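Side-chain contact in nitrate transport protein (PDB 3HN0), which probably serves as the periplasmic substrate-binding component of an ABC transporter, possibly one for nitrate: residues R259-E262 and K267-G270. Numbering follows the deposited sequence. Where two conformers were deposited one is given.
Sequences RLIE and KAVG
Ile261 has its CG2 methyl set opposite the backbone N, with CG1 beside that N (chi1 -65°), and this turns CG2 to Ala268 and Val269. Val269 places CG1 anti to its own carbonyl carbon (chi1 -64°), which presents that methyl to Ile261. The two branched side chains meet at a slant, with Ile261 CG2 3.7 Å from Val269 CG1. The same Ile261 methyl also touches the methyl of Ala268, CG2 to CB at 3.9 Å. One branch of Ile261 therefore serves both neighbours, while the CG1 arm leads away from the 267-270 segment. The other methyl of Val269, CG2, faces Glu262. There the approach is looser, with Val269 CG2 4.2 Å from Glu262 CB. Glu262 meets Val269 through the base of its side chain, CB. The packing between the segments is thus apolar. Within 267-270 the turn is closed by a backbone hydrogen bond from Gly270 N to Lys267 O, 3.0 Å long. The chain leaves the 3-10 segment at Gly270. Ile63 of helix 62-70 touches Ile261, Ala268 and Val269, and Asn70 ND2 hydrogen-bonds to Val269 O, which ties the loop to that helix. Ile261 also packs on Ile110 of helix 107-119. After helix 251-264 the chain passes through a short 3-10 turn, folds back and packs Ala268 and Val269 against the last turn of that helix. This is a C-terminal element of a two-domain solute-binding protein, whose main sheet has a strand order consistent with the class II periplasmic binding protein fold.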
ATOM      1  N   ARG A 259     -13.712   1.849   8.992  1.00 14.73           N
ATOM      2  CA  ARG A 259     -14.833   1.125   8.457  1.00 14.57           C
ATOM      3  C   ARG A 259     -14.664  -0.361   8.610  1.00 14.32           C
ATOM      4  O   ARG A 259     -15.613  -1.070   8.966  1.00 14.79           O
ATOM      5  CB  ARG A 259     -15.019   1.470   6.980  1.00 16.32           C
ATOM      6  CG  ARG A 259     -16.303   0.984   6.359  1.00 27.97           C
ATOM      7  CD  ARG A 259     -16.551   1.654   4.970  1.00 34.17           C
ATOM      8  NE  ARG A 259     -16.624   3.127   5.069  1.00 40.83           N
ATOM      9  CZ  ARG A 259     -15.716   4.003   4.608  1.00 49.03           C
ATOM     10  NH1 ARG A 259     -14.613   3.613   3.959  1.00 50.41           N
ATOM     11  NH2 ARG A 259     -15.923   5.306   4.782  1.00 49.17           N
ATOM     12  N   LEU A 260     -13.457  -0.860   8.320  1.00 15.87           N
ATOM     13  CA  LEU A 260     -13.170  -2.274   8.499  0.60 16.62           C
ATOM     14  C   LEU A 260     -13.363  -2.689   9.962  1.00 17.57           C
ATOM     15  O   LEU A 260     -14.038  -3.677  10.256  1.00 17.16           O
ATOM     16  CB  LEU A 260     -11.747  -2.577   7.990  0.60 16.02           C
ATOM     17  CG  LEU A 260     -11.249  -4.019   8.001  0.60 21.05           C
ATOM     18  CD1 LEU A 260     -10.008  -4.176   7.095  0.60 17.28           C
ATOM     19  CD2 LEU A 260     -10.957  -4.435   9.431  0.60 16.74           C
ATOM     20  N   ILE A 261     -12.782  -1.931  10.892  1.00 14.07           N
ATOM     21  CA  ILE A 261     -12.914  -2.246  12.313  1.00 13.39           C
ATOM     22  C   ILE A 261     -14.394  -2.267  12.735  1.00 16.11           C
ATOM     23  O   ILE A 261     -14.845  -3.157  13.441  1.00 13.82           O
ATOM     24  CB  ILE A 261     -12.172  -1.221  13.197  1.00 14.75           C
ATOM     25  CG1 ILE A 261     -10.667  -1.308  12.929  1.00 15.95           C
ATOM     26  CG2 ILE A 261     -12.524  -1.387  14.698  1.00 15.02           C
ATOM     27  CD1 ILE A 261     -10.093  -2.683  13.236  1.00 18.02           C
ATOM     28  N   GLU A 262     -15.129  -1.267  12.269  1.00 16.83           N
ATOM     29  CA  GLU A 262     -16.524  -1.118  12.603  1.00 16.63           C
ATOM     30  C   GLU A 262     -17.341  -2.342  12.140  1.00 15.91           C
ATOM     31  O   GLU A 262     -18.350  -2.715  12.765  1.00 14.68           O
ATOM     32  CB  GLU A 262     -17.028   0.165  11.955  1.00 17.68           C
ATOM     33  CG  GLU A 262     -18.443   0.507  12.311  1.00 20.58           C
ATOM     34  CD  GLU A 262     -18.936   1.748  11.592  1.00 22.74           C
ATOM     35  OE1 GLU A 262     -18.468   2.010  10.473  1.00 19.87           O
ATOM     36  OE2 GLU A 262     -19.773   2.453  12.159  1.00 17.63           O
ATOM     37  N   LYS A 267     -18.391  -0.971  18.504  1.00 15.33           N
ATOM     38  CA  LYS A 267     -18.080  -0.336  19.766  1.00 17.82           C
ATOM     39  C   LYS A 267     -16.631   0.092  19.849  1.00 18.11           C
ATOM     40  O   LYS A 267     -16.365   1.075  20.508  1.00 20.78           O
ATOM     41  CB  LYS A 267     -18.436  -1.231  20.960  1.00 21.81           C
ATOM     42  CG  LYS A 267     -19.959  -1.449  21.172  1.00 26.30           C
ATOM     43  CD  LYS A 267     -20.273  -2.201  22.501  1.00 26.71           C
ATOM     44  N   ALA A 268     -15.717  -0.614  19.176  1.00 20.99           N
ATOM     45  CA  ALA A 268     -14.266  -0.272  19.255  1.00 20.95           C
ATOM     46  C   ALA A 268     -13.972   1.149  18.732  1.00 21.64           C
ATOM     47  O   ALA A 268     -12.968   1.755  19.134  1.00 20.20           O
ATOM     48  CB  ALA A 268     -13.414  -1.309  18.501  1.00 22.11           C
ATOM     49  N   VAL A 269     -14.828   1.685  17.842  1.00 16.86           N
ATOM     50  CA  VAL A 269     -14.592   3.048  17.336  1.00 12.54           C
ATOM     51  C   VAL A 269     -15.623   4.029  17.874  1.00 16.84           C
ATOM     52  O   VAL A 269     -15.687   5.155  17.421  1.00 20.66           O
ATOM     53  CB  VAL A 269     -14.579   3.068  15.802  1.00 13.71           C
ATOM     54  CG1 VAL A 269     -13.361   2.216  15.304  1.00 20.12           C
ATOM     55  CG2 VAL A 269     -15.946   2.576  15.213  1.00 13.50           C
ATOM     56  N   GLY A 270     -16.427   3.589  18.831  1.00 14.77           N
ATOM     57  CA  GLY A 270     -17.444   4.408  19.420  1.00 16.05           C
ATOM     58  C   GLY A 270     -18.767   4.430  18.694  1.00 16.55           C
ATOM     59  O   GLY A 270     -19.557   5.358  18.898  1.00 18.29           O
TER